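Local coordinates for aminotransferase, class III (Deinococcus radiodurans, PDB 3I4J), which probably catalyses pyridoxal phosphate-dependent transfer of amino groups, as a class III aminotransferase, at the interface of chains A and B. Sequence-based numbering; all coordinates share one arbitrary frame. Chains: chain A/B, Aminotransferase, class III.

Contact 1: the interface of chains A and B. Residues chain A 4-7; chain B 92-93, 280, 284, 290.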
loop_
_atom_site.group_PDB
_atom_site.type_symbol
_atom_site.label_atom_id
_atom_site.label_comp_id
_atom_site.label_asym_id
_atom_site.label_seq_id
_atom_site.Cartn_x
_atom_site.Cartn_y
_atom_site.Cartn_z
ATOM N N VAL A 4 11.352 16.850 -3.905
ATOM C CA VAL A 4 10.151 16.234 -3.346
ATOM C C VAL A 4 8.856 16.795 -3.938
ATOM O O VAL A 4 8.681 18.015 -4.056
ATOM C CB VAL A 4 10.104 16.404 -1.807
ATOM C CG1 VAL A 4 8.817 15.791 -1.251
ATOM C CG2 VAL A 4 11.331 15.760 -1.179
ATOM N N PHE A 5 7.950 15.899 -4.325
ATOM C CA PHE A 5 6.659 16.307 -4.872
ATOM C C PHE A 5 5.763 16.542 -3.660
ATOM O O PHE A 5 5.170 15.600 -3.131
ATOM C CB PHE A 5 6.072 15.192 -5.750
ATOM C CG PHE A 5 4.895 15.621 -6.595
ATOM C CD1 PHE A 5 4.919 15.435 -7.976
ATOM C CD2 PHE A 5 3.755 16.182 -6.017
ATOM C CE1 PHE A 5 3.828 15.800 -8.768
ATOM C CE2 PHE A 5 2.659 16.550 -6.801
ATOM C CZ PHE A 5 2.698 16.356 -8.183
ATOM N N TYR A 6 5.678 17.789 -3.209
ATOM C CA TYR A 6 4.853 18.112 -2.050
ATOM C C TYR A 6 3.376 17.975 -2.397
ATOM O O TYR A 6 2.992 18.043 -3.564
ATOM C CB TYR A 6 5.163 19.530 -1.559
ATOM C CG TYR A 6 6.567 19.672 -1.011
ATOM C CD1 TYR A 6 6.926 19.096 0.210
ATOM C CD2 TYR A 6 7.544 20.354 -1.727
ATOM C CE1 TYR A 6 8.229 19.197 0.699
ATOM C CE2 TYR A 6 8.842 20.460 -1.250
ATOM C CZ TYR A 6 9.182 19.881 -0.039
ATOM O OH TYR A 6 10.474 19.990 0.423
ATOM N N ARG A 7 2.555 17.771 -1.376
ATOM C CA ARG A 7 1.124 17.601 -1.570
ATOM C C ARG A 7 0.415 18.884 -1.970
ATOM O O ARG A 7 -0.671 18.842 -2.544
ATOM C CB ARG A 7 0.495 17.038 -0.297
ATOM C CG ARG A 7 1.006 15.667 0.072
ATOM C CD ARG A 7 0.328 15.160 1.325
ATOM N NE ARG A 7 0.701 13.786 1.624
ATOM C CZ ARG A 7 -0.169 12.865 2.021
ATOM N NH1 ARG A 7 -1.445 13.189 2.156
ATOM N NH2 ARG A 7 0.230 11.629 2.284
ATOM N N PHE B 92 9.573 13.798 -6.975
ATOM C CA PHE B 92 9.212 12.471 -6.494
ATOM C C PHE B 92 7.999 12.444 -5.565
ATOM O O PHE B 92 7.994 13.061 -4.500
ATOM C CB PHE B 92 10.420 11.849 -5.782
ATOM C CG PHE B 92 10.176 10.458 -5.254
ATOM C CD1 PHE B 92 9.751 9.437 -6.107
ATOM C CD2 PHE B 92 10.382 10.165 -3.909
ATOM C CE1 PHE B 92 9.534 8.149 -5.621
ATOM C CE2 PHE B 92 10.169 8.879 -3.417
ATOM C CZ PHE B 92 9.743 7.870 -4.276
ATOM N N TRP B 93 6.977 11.712 -5.992
ATOM C CA TRP B 93 5.751 11.533 -5.228
ATOM C C TRP B 93 5.827 10.098 -4.705
ATOM O O TRP B 93 5.648 9.140 -5.461
ATOM C CB TRP B 93 4.537 11.715 -6.141
ATOM C CG TRP B 93 3.227 11.326 -5.512
ATOM C CD1 TRP B 93 2.412 10.291 -5.883
ATOM C CD2 TRP B 93 2.576 11.974 -4.414
ATOM N NE1 TRP B 93 1.292 10.258 -5.086
ATOM C CE2 TRP B 93 1.368 11.280 -4.175
ATOM C CE3 TRP B 93 2.896 13.079 -3.610
ATOM C CZ2 TRP B 93 0.475 11.656 -3.164
ATOM C CZ3 TRP B 93 2.006 13.454 -2.603
ATOM C CH2 TRP B 93 0.809 12.741 -2.390
ATOM N N TYR B 280 4.672 19.326 -12.227
ATOM C CA TYR B 280 4.608 19.604 -10.790
ATOM C C TYR B 280 4.176 21.048 -10.527
ATOM O O TYR B 280 3.256 21.303 -9.748
ATOM C CB TYR B 280 5.977 19.364 -10.144
ATOM C CG TYR B 280 6.062 19.777 -8.689
ATOM C CD1 TYR B 280 5.306 19.128 -7.713
ATOM C CD2 TYR B 280 6.905 20.816 -8.287
ATOM C CE1 TYR B 280 5.383 19.501 -6.371
ATOM C CE2 TYR B 280 6.988 21.200 -6.948
ATOM C CZ TYR B 280 6.224 20.538 -5.996
ATOM O OH TYR B 280 6.295 20.922 -4.678
ATOM N N MET B 284 0.885 22.490 -8.534
ATOM C CA MET B 284 1.100 23.255 -7.306
ATOM C C MET B 284 0.392 24.605 -7.395
ATOM O O MET B 284 -0.073 25.140 -6.388
ATOM C CB MET B 284 2.593 23.472 -7.045
ATOM C CG MET B 284 3.334 22.229 -6.558
ATOM S SD MET B 284 2.681 21.534 -5.000
ATOM C CE MET B 284 1.669 20.186 -5.632
ATOM N N PHE B 290 -2.538 18.363 -4.347
ATOM C CA PHE B 290 -2.504 17.251 -5.292
ATOM C C PHE B 290 -3.371 16.081 -4.831
ATOM O O PHE B 290 -4.327 15.711 -5.509
ATOM C CB PHE B 290 -1.062 16.782 -5.499
ATOM C CG PHE B 290 -0.931 15.628 -6.451
ATOM C CD1 PHE B 290 -1.462 15.707 -7.737
ATOM C CD2 PHE B 290 -0.272 14.463 -6.066
ATOM C CE1 PHE B 290 -1.338 14.644 -8.629
ATOM C CE2 PHE B 290 -0.142 13.390 -6.951
ATOM C CZ PHE B 290 -0.675 13.482 -8.233
#
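A:Phe5 pushes its ring between B:Tyr280 and B:Trp93 of the other subunit and hides 74 Å² there, more than any other residue of the patch. With CG anti to the backbone N (chi1 -167°), the ring enters a slot lined by B:Tyr280, B:Trp93 and B:Phe290. B:Tyr280 meets it edge to face, the planes 71° apart, and CD1 of B:Tyr280 stands 3.5 Å above the centre of the A:Phe5 ring. The far rim of the phenylalanine, at CE2, touches CD2 of B:Phe290 at 3.7 Å, the two side chains crossing at about a right angle. B:Trp93 packs CA and CB against A:Phe5 CB; the edge of its indole meets A:Phe5 O in plane at CE3 and the aliphatic CG of A:Arg7, 3.6 Å from CZ3. A flat, wholly apolar side chain suits this slot, where several rings close round it. Backbone bonds fix both ends of the segment: A:Phe5 N donates to B:Phe92 O (2.8 Å), and B:Phe290 N donates to A:Arg7 O. A:Val4 also pairs with B:Phe92 as a parallel beta bridge. Together these contacts fasten the N-terminal segment of one subunit onto its neighbour and probably help hold the two-fold pair together.

Contact 2: the interface of chains A and B. Residues chain A 61, 63-64, 69-71; chain B 15, 23.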
loop_
_atom_site.group_PDB
_atom_site.type_symbol
_atom_site.label_atom_id
_atom_site.label_comp_id
_atom_site.label_asym_id
_atom_site.label_seq_id
_atom_site.Cartn_x
_atom_site.Cartn_y
_atom_site.Cartn_z
ATOM N N LEU A 61 15.092 -12.797 6.236
ATOM C CA LEU A 61 14.145 -13.057 5.152
ATOM C C LEU A 61 13.311 -11.788 4.960
ATOM O O LEU A 61 12.262 -11.619 5.585
ATOM C CB LEU A 61 13.217 -14.219 5.522
ATOM C CG LEU A 61 12.120 -14.561 4.506
ATOM C CD1 LEU A 61 12.685 -15.458 3.413
ATOM C CD2 LEU A 61 10.960 -15.258 5.229
ATOM N N PHE A 63 11.766 -10.627 2.029
ATOM C CA PHE A 63 10.631 -10.707 1.120
ATOM C C PHE A 63 10.273 -12.050 0.493
ATOM O O PHE A 63 11.141 -12.803 0.057
ATOM C CB PHE A 63 10.872 -9.714 -0.031
ATOM C CG PHE A 63 9.726 -9.607 -0.990
ATOM C CD1 PHE A 63 8.680 -8.732 -0.736
ATOM C CD2 PHE A 63 9.664 -10.425 -2.119
ATOM C CE1 PHE A 63 7.570 -8.668 -1.587
ATOM C CE2 PHE A 63 8.561 -10.371 -2.975
ATOM C CZ PHE A 63 7.512 -9.490 -2.705
ATOM N N VAL A 64 8.975 -12.323 0.447
ATOM C CA VAL A 64 8.426 -13.492 -0.232
ATOM C C VAL A 64 7.076 -12.994 -0.739
ATOM O O VAL A 64 6.460 -12.124 -0.119
ATOM C CB VAL A 64 8.215 -14.739 0.689
ATOM C CG1 VAL A 64 9.564 -15.262 1.172
ATOM C CG2 VAL A 64 7.302 -14.411 1.849
ATOM N N PHE A 69 4.926 -18.194 -1.187
ATOM C CA PHE A 69 5.316 -18.625 0.159
ATOM C C PHE A 69 4.648 -17.856 1.286
ATOM O O PHE A 69 4.256 -16.703 1.122
ATOM C CB PHE A 69 6.825 -18.422 0.382
ATOM C CG PHE A 69 7.707 -19.264 -0.486
ATOM C CD1 PHE A 69 7.945 -20.599 -0.175
ATOM C CD2 PHE A 69 8.348 -18.704 -1.590
ATOM C CE1 PHE A 69 8.811 -21.365 -0.945
ATOM C CE2 PHE A 69 9.216 -19.460 -2.366
ATOM C CZ PHE A 69 9.451 -20.794 -2.044
ATOM N N SER A 70 4.546 -18.510 2.440
ATOM C CA SER A 70 4.058 -17.869 3.655
ATOM C C SER A 70 5.424 -17.676 4.315
ATOM O O SER A 70 6.443 -17.971 3.692
ATOM C CB SER A 70 3.205 -18.821 4.497
ATOM O OG SER A 70 2.767 -18.184 5.693
ATOM N N SER A 71 5.473 -17.184 5.547
ATOM C CA SER A 71 6.764 -17.019 6.216
ATOM C C SER A 71 6.584 -17.388 7.670
ATOM O O SER A 71 5.464 -17.348 8.180
ATOM C CB SER A 71 7.272 -15.577 6.107
ATOM O OG SER A 71 6.425 -14.669 6.790
ATOM N N ALA B 15 8.461 -20.004 4.234
ATOM C CA ALA B 15 9.822 -19.514 4.080
ATOM C C ALA B 15 10.373 -19.089 5.435
ATOM O O ALA B 15 9.654 -18.522 6.257
ATOM C CB ALA B 15 9.847 -18.334 3.109
ATOM N N LEU B 23 16.153 -18.905 -1.492
ATOM C CA LEU B 23 15.141 -18.922 -0.439
ATOM C C LEU B 23 15.155 -20.311 0.211
ATOM O O LEU B 23 15.414 -21.314 -0.458
ATOM C CB LEU B 23 13.752 -18.645 -1.017
ATOM C CG LEU B 23 13.475 -17.234 -1.541
ATOM C CD1 LEU B 23 12.073 -17.206 -2.151
ATOM C CD2 LEU B 23 13.584 -16.211 -0.415
#
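A:Phe69 has CG anti to its carbonyl carbon (chi1 -65°), and B:Leu23 takes the same first rotamer (chi1 -69°) before extending through chi2; these turns bring the phenylalanine rim and a leucine methyl together across the subunit boundary. CE2 of the ring lies 3.6 Å from CD1 of B:Leu23, the side chains meeting at a slant. The other leucine branch, CD2, faces CD1 of A:Leu61 at 4.0 Å, and these two leucines cross at about a right angle. Branched ends suit B:Leu23 here, since one methyl serves the aromatic ring and the other a second aliphatic side chain. B:Ala15 hides 53 Å² with hardly any side chain. Its CB is 3.6 Å from CG1 of A:Val64, with A:Leu61 and A:Phe69 also packed about it, and so small a side chain probably allows the close backbone approach. B:Ala15 N donates to A:Ser70 O at 2.9 Å. A:Leu61 CD2 meanwhile rests 3.7 Å from the carbonyl oxygen B:Ala15 O, so the alanine is touched along its backbone as well as at its methyl. The site is a small parallel strand pairing with an apolar cluster that joins the two subunits: in the fold, B:Ala15 belongs to strand 14-19 and pairs with A:Ser71 of the short strand 70-71, just before helix 72-84, while B:Leu23 comes from the following strand 22-25.

Contact 3: the interface of chains A and B. Residues chain A 4, 6, 12-14; chain B 69-70, 75.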
loop_
_atom_site.group_PDB
_atom_site.type_symbol
_atom_site.label_atom_id
_atom_site.label_comp_id
_atom_site.label_asym_id
_atom_site.label_seq_id
_atom_site.Cartn_x
_atom_site.Cartn_y
_atom_site.Cartn_z
ATOM N N VAL A 4 11.352 16.850 -3.905
ATOM C CA VAL A 4 10.151 16.234 -3.346
ATOM C C VAL A 4 8.856 16.795 -3.938
ATOM O O VAL A 4 8.681 18.015 -4.056
ATOM C CB VAL A 4 10.104 16.404 -1.807
ATOM C CG1 VAL A 4 8.817 15.791 -1.251
ATOM C CG2 VAL A 4 11.331 15.760 -1.179
ATOM N N TYR A 6 5.678 17.789 -3.209
ATOM C CA TYR A 6 4.853 18.112 -2.050
ATOM C C TYR A 6 3.376 17.975 -2.397
ATOM O O TYR A 6 2.992 18.043 -3.564
ATOM C CB TYR A 6 5.163 19.530 -1.559
ATOM C CG TYR A 6 6.567 19.672 -1.011
ATOM C CD1 TYR A 6 6.926 19.096 0.210
ATOM C CD2 TYR A 6 7.544 20.354 -1.727
ATOM C CE1 TYR A 6 8.229 19.197 0.699
ATOM C CE2 TYR A 6 8.842 20.460 -1.250
ATOM C CZ TYR A 6 9.182 19.881 -0.039
ATOM O OH TYR A 6 10.474 19.990 0.423
ATOM N N TYR A 12 5.823 22.584 4.319
ATOM C CA TYR A 12 5.903 21.256 4.902
ATOM C C TYR A 12 7.257 21.171 5.587
ATOM O O TYR A 12 8.260 20.812 4.965
ATOM C CB TYR A 12 5.767 20.178 3.819
ATOM C CG TYR A 12 4.373 20.086 3.240
ATOM C CD1 TYR A 12 3.358 19.396 3.912
ATOM C CD2 TYR A 12 4.052 20.724 2.042
ATOM C CE1 TYR A 12 2.059 19.349 3.405
ATOM C CE2 TYR A 12 2.757 20.685 1.527
ATOM C CZ TYR A 12 1.765 19.997 2.213
ATOM O OH TYR A 12 0.488 19.966 1.708
ATOM N N PRO A 13 7.305 21.528 6.882
ATOM C CA PRO A 13 8.548 21.490 7.657
ATOM C C PRO A 13 9.235 20.144 7.483
ATOM O O PRO A 13 8.570 19.114 7.372
ATOM C CB PRO A 13 8.068 21.708 9.091
ATOM C CG PRO A 13 6.852 22.553 8.913
ATOM C CD PRO A 13 6.166 21.900 7.739
ATOM N N VAL A 14 10.562 20.153 7.453
ATOM C CA VAL A 14 11.318 18.918 7.298
ATOM C C VAL A 14 11.590 18.301 8.664
ATOM O O VAL A 14 12.372 18.831 9.448
ATOM C CB VAL A 14 12.662 19.175 6.577
ATOM C CG1 VAL A 14 13.472 17.891 6.508
ATOM C CG2 VAL A 14 12.402 19.710 5.176
ATOM N N PHE B 69 4.338 16.906 7.613
ATOM C CA PHE B 69 5.785 17.094 7.501
ATOM C C PHE B 69 6.416 16.321 6.358
ATOM O O PHE B 69 5.871 15.333 5.872
ATOM C CB PHE B 69 6.503 16.608 8.762
ATOM C CG PHE B 69 6.093 17.302 10.013
ATOM C CD1 PHE B 69 6.672 18.514 10.374
ATOM C CD2 PHE B 69 5.128 16.739 10.848
ATOM C CE1 PHE B 69 6.299 19.157 11.547
ATOM C CE2 PHE B 69 4.747 17.375 12.023
ATOM C CZ PHE B 69 5.333 18.586 12.376
ATOM N N SER B 70 7.592 16.788 5.961
ATOM C CA SER B 70 8.402 16.116 4.966
ATOM C C SER B 70 9.447 15.548 5.922
ATOM O O SER B 70 9.282 15.670 7.138
ATOM C CB SER B 70 9.047 17.117 4.003
ATOM O OG SER B 70 9.892 16.447 3.080
ATOM N N GLU B 75 13.741 13.998 1.583
ATOM C CA GLU B 75 14.393 15.072 0.833
ATOM C C GLU B 75 15.669 14.543 0.185
ATOM O O GLU B 75 15.951 14.823 -0.983
ATOM C CB GLU B 75 14.764 16.234 1.760
ATOM C CG GLU B 75 13.595 16.985 2.375
ATOM C CD GLU B 75 12.758 17.713 1.346
ATOM O OE1 GLU B 75 13.309 18.092 0.285
ATOM O OE2 GLU B 75 11.556 17.922 1.605
#
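A:Tyr6 and B:Glu75 make the polar link between side chains: the phenol OH donates to carboxylate oxygen OE2 at 2.6 Å, on the syn side and 23° out of the carboxylate plane. B:Ser70 OG gives OE2 a second hydrogen bond, 2.7 Å long, on the anti side and from the opposite face. The glutamate of helix 72-84 thus suits its place as a shared acceptor for a phenol long enough to reach it from the partner's N-terminal segment and a short serine hydroxyl from strand 70-71. Two donors grip one oxygen and restrain the carboxylate from turning; they would probably also favour its charged form. The serine hydroxyl lies anti to its own backbone N (chi1 177°), which turns it toward the glutamate. Replacing B:Glu75 with an alanine would probably leave the A:Tyr6 hydroxyl and B:Ser70 OG without their shared acceptor and the phenol less firmly placed.

Backbone pairing between the subunits forms a second group. B:Ser70 N donates to A:Pro13 O at 2.9 Å, and A:Val14 and B:Ser70 form a parallel beta bridge. Proline may suit the position just before strand 14-19, since its rigid ring limits the backbone while its carbonyl can still accept.

Van der Waals contacts complete the patch. A:Pro13 CB meets CD1 of B:Phe69 at 3.7 Å, and A:Pro13 O lies in plane at that ring's edge. A:Val14 CG2 reaches the glutamate's methylene CG, both being aliphatic. A:Val4 CG2 lies 3.5 Å from B:Glu75 CD.

Contacts 1 and 3 lie close together, their C-alpha centres about 10 Å apart, and share A:Val4 and A:Tyr6, so one N-terminal segment serves both. Contact 2 is about 34 Å from each. It nevertheless uses the same elements as contact 3 with the chains exchanged: strand 14-19 of one subunit beside strand 70-71 of the other. Contacts 2 and 3 therefore show overlapping portions of one pairing, each in a different symmetry copy. Because every contact has a symmetry twin, each subunit both extends its N-terminal region and receives its partner's, a reciprocal clasp that probably helps secure the two-subunit assembly.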